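Local structure of succinoglycan biosynthesis protein (Bacillus cereus ATCC 14579, 3B55) at residues Y280-K292 with I319-Y332. The protein is a calcium-binding member of the erythromycin esterase family, named for succinoglycan biosynthesis, whose own reaction is not established. The protein carries 1 engineered substitution. Residues are numbered along the deposited sequence; the frame is centred on the assembly and turned at random.
Sequences YLKHDIAMYENAK and IYPKVAGQHLAEYY
Helix 280-292 and the short helix 324-332 pack at Tyr288 and Ala324, their axes 8.4 Å apart at closest approach and crossing at -47°, while the loop 319-323 that leads into helix 324-332 passes Tyr280 and Leu281. Asp284 OD2 holds the first turn of helix 324-332: it takes the N-H of Ala324 at 2.7 Å in a nearly straight bond, on the anti side and somewhat out of the carboxylate plane; His309 ND1 shares this buried oxygen. Tyr288 is the knob of a knobs-into-holes fit, set among Ala324, His327, Leu328 and Tyr331: His327 CB lies 3.3 Å from the centroid of the Tyr288 ring, a CH-pi contact over one face, and Leu328 CD2 meets the ring edge. Both helices flank the mixed, largely parallel sheet of the erythromycin esterase-like fold, Met287, modelled as selenomethionine, reaching strand 167-172 and Leu328 strand 77-82; Met287 also approaches the calcium ligand Glu113. At the loop end, Tyr280 turns its edge to the Tyr320 face, planes 76° apart, and Tyr320 OH hydrogen-bonds His283 ND1 at 2.7 Å, edge to edge, each atom near the plane of the other ring, in a somewhat bent bond. His283 NE2 bonds Asp172, which fixes the imidazole at both nitrogens. Water 1 donates to Leu281 O and Lys322 O and lies 2.6 Å from His327 NE2. Farther along, the Lys292 chain, bent at chi3 (92°), lays CD over the centre of the Tyr331 ring and sets NZ 3.8 Å from its centroid, a cation-pi contact.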
loop_
_atom_site.group_PDB
_atom_site.type_symbol
_atom_site.label_atom_id
_atom_site.label_comp_id
_atom_site.label_asym_id
_atom_site.label_seq_id
_atom_site.Cartn_x
_atom_site.Cartn_y
_atom_site.Cartn_z
ATOM N N TYR A 280 -12.891 -5.126 -8.507
ATOM C CA TYR A 280 -11.461 -4.872 -8.401
ATOM C C TYR A 280 -11.058 -3.527 -8.973
ATOM O O TYR A 280 -10.151 -2.880 -8.453
ATOM C CB TYR A 280 -10.704 -5.990 -9.106
ATOM C CG TYR A 280 -11.071 -7.330 -8.544
ATOM C CD1 TYR A 280 -10.498 -7.782 -7.360
ATOM C CD2 TYR A 280 -12.047 -8.118 -9.151
ATOM C CE1 TYR A 280 -10.883 -8.981 -6.788
ATOM C CE2 TYR A 280 -12.446 -9.327 -8.587
ATOM C CZ TYR A 280 -11.856 -9.752 -7.400
ATOM O OH TYR A 280 -12.227 -10.945 -6.822
ATOM N N LEU A 281 -11.720 -3.114 -10.048
ATOM C CA LEU A 281 -11.417 -1.829 -10.658
ATOM C C LEU A 281 -11.722 -0.763 -9.617
ATOM O O LEU A 281 -10.904 0.113 -9.360
ATOM C CB LEU A 281 -12.280 -1.592 -11.900
ATOM C CG LEU A 281 -12.098 -0.229 -12.576
ATOM C CD1 LEU A 281 -10.693 -0.131 -13.155
ATOM C CD2 LEU A 281 -13.142 -0.044 -13.668
ATOM N N LYS A 282 -12.904 -0.861 -9.011
ATOM C CA LYS A 282 -13.321 0.096 -7.999
ATOM C C LYS A 282 -12.444 -0.014 -6.762
ATOM O O LYS A 282 -12.187 0.986 -6.097
ATOM C CB LYS A 282 -14.783 -0.131 -7.598
ATOM C CG LYS A 282 -15.802 0.146 -8.699
ATOM C CD LYS A 282 -17.213 0.166 -8.122
ATOM C CE LYS A 282 -18.290 0.174 -9.195
ATOM N NZ LYS A 282 -18.517 -1.181 -9.769
ATOM N N HIS A 283 -11.985 -1.223 -6.449
ATOM C CA HIS A 283 -11.149 -1.396 -5.270
ATOM C C HIS A 283 -9.898 -0.538 -5.364
ATOM O O HIS A 283 -9.639 0.273 -4.482
ATOM C CB HIS A 283 -10.727 -2.855 -5.074
ATOM C CG HIS A 283 -9.882 -3.075 -3.852
ATOM N ND1 HIS A 283 -8.728 -3.831 -3.868
ATOM C CD2 HIS A 283 -10.013 -2.618 -2.583
ATOM C CE1 HIS A 283 -8.181 -3.824 -2.665
ATOM N NE2 HIS A 283 -8.940 -3.094 -1.866
ATOM N N ASP A 284 -9.130 -0.691 -6.439
ATOM C CA ASP A 284 -7.903 0.088 -6.555
ATOM C C ASP A 284 -8.111 1.542 -6.948
ATOM O O ASP A 284 -7.211 2.357 -6.786
ATOM C CB ASP A 284 -6.915 -0.603 -7.494
ATOM C CG ASP A 284 -5.964 -1.533 -6.741
ATOM O OD1 ASP A 284 -6.401 -2.141 -5.736
ATOM O OD2 ASP A 284 -4.780 -1.661 -7.139
ATOM N N ILE A 285 -9.284 1.870 -7.476
ATOM C CA ILE A 285 -9.553 3.257 -7.800
ATOM C C ILE A 285 -9.614 3.945 -6.426
ATOM O O ILE A 285 -9.006 4.988 -6.218
ATOM C CB ILE A 285 -10.893 3.418 -8.556
ATOM C CG1 ILE A 285 -10.656 3.161 -10.048
ATOM C CG2 ILE A 285 -11.484 4.800 -8.310
ATOM C CD1 ILE A 285 -11.875 3.386 -10.918
ATOM N N ALA A 286 -10.321 3.322 -5.487
ATOM C CA ALA A 286 -10.460 3.852 -4.134
ATOM C C ALA A 286 -9.106 3.983 -3.422
ATOM O O ALA A 286 -8.825 5.017 -2.819
ATOM C CB ALA A 286 -11.395 2.950 -3.315
HETATM N N MSE A 287 -8.282 2.938 -3.470
HETATM C CA MSE A 287 -6.968 2.989 -2.819
HETATM C C MSE A 287 -6.154 4.135 -3.405
HETATM O O MSE A 287 -5.432 4.831 -2.690
HETATM C CB MSE A 287 -6.200 1.673 -3.010
HETATM C CG MSE A 287 -6.884 0.447 -2.412
HETATM SE SE MSE A 287 -5.639 -0.807 -1.576
HETATM C CE MSE A 287 -4.884 -1.601 -3.165
ATOM N N TYR A 288 -6.280 4.311 -4.717
ATOM C CA TYR A 288 -5.591 5.368 -5.456
ATOM C C TYR A 288 -6.046 6.721 -4.937
ATOM O O TYR A 288 -5.222 7.592 -4.647
ATOM C CB TYR A 288 -5.932 5.262 -6.952
ATOM C CG TYR A 288 -5.931 6.577 -7.705
ATOM C CD1 TYR A 288 -4.759 7.319 -7.859
ATOM C CD2 TYR A 288 -7.101 7.069 -8.287
ATOM C CE1 TYR A 288 -4.750 8.517 -8.573
ATOM C CE2 TYR A 288 -7.102 8.269 -9.012
ATOM C CZ TYR A 288 -5.924 8.988 -9.150
ATOM O OH TYR A 288 -5.905 10.172 -9.859
ATOM N N GLU A 289 -7.366 6.879 -4.828
ATOM C CA GLU A 289 -7.974 8.124 -4.364
ATOM C C GLU A 289 -7.543 8.471 -2.949
ATOM O O GLU A 289 -7.302 9.635 -2.635
ATOM C CB GLU A 289 -9.510 8.035 -4.415
ATOM C CG GLU A 289 -10.093 7.868 -5.811
ATOM C CD GLU A 289 -11.615 7.994 -5.835
ATOM O OE1 GLU A 289 -12.249 7.836 -4.764
ATOM O OE2 GLU A 289 -12.178 8.231 -6.930
ATOM N N ASN A 290 -7.442 7.455 -2.099
ATOM C CA ASN A 290 -7.046 7.672 -0.716
ATOM C C ASN A 290 -5.580 8.054 -0.612
ATOM O O ASN A 290 -5.206 8.855 0.240
ATOM C CB ASN A 290 -7.354 6.422 0.111
ATOM C CG ASN A 290 -8.849 6.171 0.225
ATOM O OD1 ASN A 290 -9.297 5.053 0.512
ATOM N ND2 ASN A 290 -9.632 7.222 0.001
ATOM N N ALA A 291 -4.755 7.486 -1.487
ATOM C CA ALA A 291 -3.332 7.793 -1.502
ATOM C C ALA A 291 -3.148 9.190 -2.099
ATOM O O ALA A 291 -2.268 9.946 -1.680
ATOM C CB ALA A 291 -2.589 6.769 -2.333
ATOM N N LYS A 292 -3.981 9.531 -3.079
ATOM C CA LYS A 292 -3.906 10.848 -3.712
ATOM C C LYS A 292 -4.376 11.916 -2.731
ATOM O O LYS A 292 -3.754 12.972 -2.602
ATOM C CB LYS A 292 -4.767 10.901 -4.978
ATOM C CG LYS A 292 -4.723 12.262 -5.647
ATOM C CD LYS A 292 -5.233 12.237 -7.077
ATOM C CE LYS A 292 -6.712 12.548 -7.153
ATOM N NZ LYS A 292 -7.082 12.952 -8.542
ATOM N N ILE A 319 -6.885 -10.599 -12.193
ATOM C CA ILE A 319 -8.080 -10.239 -11.424
ATOM C C ILE A 319 -8.412 -8.750 -11.543
ATOM O O ILE A 319 -9.581 -8.380 -11.625
ATOM C CB ILE A 319 -7.958 -10.582 -9.914
ATOM C CG1 ILE A 319 -6.521 -10.387 -9.422
ATOM C CG2 ILE A 319 -8.449 -11.998 -9.674
ATOM C CD1 ILE A 319 -6.340 -10.655 -7.932
ATOM N N TYR A 320 -7.388 -7.900 -11.565
ATOM C CA TYR A 320 -7.586 -6.451 -11.662
ATOM C C TYR A 320 -7.534 -5.900 -13.079
ATOM O O TYR A 320 -6.663 -6.267 -13.871
ATOM C CB TYR A 320 -6.527 -5.723 -10.827
ATOM C CG TYR A 320 -6.772 -5.724 -9.334
ATOM C CD1 TYR A 320 -7.557 -4.735 -8.734
ATOM C CD2 TYR A 320 -6.233 -6.720 -8.523
ATOM C CE1 TYR A 320 -7.794 -4.736 -7.357
ATOM C CE2 TYR A 320 -6.469 -6.736 -7.145
ATOM C CZ TYR A 320 -7.248 -5.740 -6.568
ATOM O OH TYR A 320 -7.475 -5.749 -5.207
ATOM N N PRO A 321 -8.486 -5.022 -13.427
ATOM C CA PRO A 321 -8.512 -4.426 -14.764
ATOM C C PRO A 321 -7.424 -3.350 -14.784
ATOM O O PRO A 321 -6.761 -3.123 -15.800
ATOM C CB PRO A 321 -9.917 -3.828 -14.849
ATOM C CG PRO A 321 -10.713 -4.672 -13.876
ATOM C CD PRO A 321 -9.757 -4.782 -12.727
ATOM N N LYS A 322 -7.273 -2.692 -13.635
ATOM C CA LYS A 322 -6.284 -1.640 -13.420
ATOM C C LYS A 322 -5.950 -1.621 -11.933
ATOM O O LYS A 322 -6.797 -1.956 -11.098
ATOM C CB LYS A 322 -6.836 -0.269 -13.809
ATOM C CG LYS A 322 -7.204 -0.112 -15.283
ATOM C CD LYS A 322 -7.523 1.349 -15.615
ATOM C CE LYS A 322 -6.258 2.170 -15.875
ATOM N NZ LYS A 322 -6.074 3.321 -14.940
ATOM N N VAL A 323 -4.726 -1.219 -11.603
ATOM C CA VAL A 323 -4.281 -1.149 -10.217
ATOM C C VAL A 323 -3.948 0.283 -9.808
ATOM O O VAL A 323 -3.688 1.138 -10.652
ATOM C CB VAL A 323 -3.049 -2.035 -9.982
ATOM C CG1 VAL A 323 -3.477 -3.497 -9.874
ATOM C CG2 VAL A 323 -2.067 -1.853 -11.107
ATOM N N ALA A 324 -3.948 0.527 -8.501
ATOM C CA ALA A 324 -3.683 1.849 -7.945
ATOM C C ALA A 324 -2.484 2.551 -8.560
ATOM O O ALA A 324 -2.537 3.749 -8.834
ATOM C CB ALA A 324 -3.506 1.743 -6.435
ATOM N N GLY A 325 -1.408 1.796 -8.765
ATOM C CA GLY A 325 -0.187 2.337 -9.334
ATOM C C GLY A 325 -0.334 2.924 -10.722
ATOM O O GLY A 325 0.420 3.822 -11.091
ATOM N N GLN A 326 -1.280 2.423 -11.511
ATOM C CA GLN A 326 -1.471 2.971 -12.850
ATOM C C GLN A 326 -2.192 4.314 -12.777
ATOM O O GLN A 326 -1.905 5.222 -13.561
ATOM C CB GLN A 326 -2.271 2.007 -13.721
ATOM C CG GLN A 326 -1.510 0.748 -14.077
ATOM C CD GLN A 326 -2.404 -0.298 -14.684
ATOM O OE1 GLN A 326 -2.479 -0.436 -15.903
ATOM N NE2 GLN A 326 -3.114 -1.028 -13.835
ATOM N N HIS A 327 -3.119 4.436 -11.827
ATOM C CA HIS A 327 -3.871 5.675 -11.652
ATOM C C HIS A 327 -2.916 6.726 -11.123
ATOM O O HIS A 327 -2.963 7.876 -11.530
ATOM C CB HIS A 327 -5.015 5.489 -10.645
ATOM C CG HIS A 327 -5.932 4.351 -10.962
ATOM N ND1 HIS A 327 -6.604 4.245 -12.161
ATOM C CD2 HIS A 327 -6.326 3.293 -10.213
ATOM C CE1 HIS A 327 -7.377 3.172 -12.134
ATOM N NE2 HIS A 327 -7.228 2.579 -10.963
ATOM N N LEU A 328 -2.052 6.321 -10.195
ATOM C CA LEU A 328 -1.083 7.244 -9.620
ATOM C C LEU A 328 -0.101 7.766 -10.671
ATOM O O LEU A 328 0.089 8.974 -10.788
ATOM C CB LEU A 328 -0.323 6.570 -8.480
ATOM C CG LEU A 328 -1.129 6.357 -7.199
ATOM C CD1 LEU A 328 -0.387 5.404 -6.271
ATOM C CD2 LEU A 328 -1.383 7.692 -6.529
ATOM N N ALA A 329 0.521 6.869 -11.432
ATOM C CA ALA A 329 1.464 7.296 -12.468
ATOM C C ALA A 329 0.756 8.204 -13.475
ATOM O O ALA A 329 1.295 9.226 -13.903
ATOM C CB ALA A 329 2.042 6.084 -13.192
ATOM N N GLU A 330 -0.463 7.813 -13.832
ATOM C CA GLU A 330 -1.291 8.542 -14.780
ATOM C C GLU A 330 -1.623 9.961 -14.311
ATOM O O GLU A 330 -1.694 10.893 -15.111
ATOM C CB GLU A 330 -2.575 7.737 -15.038
ATOM C CG GLU A 330 -3.636 8.428 -15.886
ATOM C CD GLU A 330 -4.716 7.457 -16.341
ATOM O OE1 GLU A 330 -5.084 6.558 -15.547
ATOM O OE2 GLU A 330 -5.197 7.595 -17.485
ATOM N N TYR A 331 -1.819 10.136 -13.011
ATOM C CA TYR A 331 -2.136 11.464 -12.506
ATOM C C TYR A 331 -0.890 12.268 -12.138
ATOM O O TYR A 331 -0.809 13.460 -12.424
ATOM C CB TYR A 331 -3.070 11.358 -11.297
ATOM C CG TYR A 331 -3.403 12.686 -10.658
ATOM C CD1 TYR A 331 -2.562 13.250 -9.704
ATOM C CD2 TYR A 331 -4.554 13.388 -11.021
ATOM C CE1 TYR A 331 -2.850 14.481 -9.122
ATOM C CE2 TYR A 331 -4.856 14.624 -10.445
ATOM C CZ TYR A 331 -3.997 15.165 -9.495
ATOM O OH TYR A 331 -4.271 16.389 -8.922
ATOM N N TYR A 332 0.092 11.619 -11.524
ATOM C CA TYR A 332 1.298 12.332 -11.116
ATOM C C TYR A 332 2.417 12.432 -12.140
ATOM O O TYR A 332 3.178 13.398 -12.139
ATOM C CB TYR A 332 1.858 11.737 -9.819
ATOM C CG TYR A 332 1.023 12.053 -8.598
ATOM C CD1 TYR A 332 0.068 11.155 -8.124
ATOM C CD2 TYR A 332 1.170 13.268 -7.936
ATOM C CE1 TYR A 332 -0.717 11.460 -7.016
ATOM C CE2 TYR A 332 0.390 13.589 -6.836
ATOM C CZ TYR A 332 -0.550 12.685 -6.382
ATOM O OH TYR A 332 -1.333 13.024 -5.307
HETATM O O HOH W 1 -8.368 0.289 -10.279
HETATM O O HOH W 2 -5.434 8.602 -12.739
#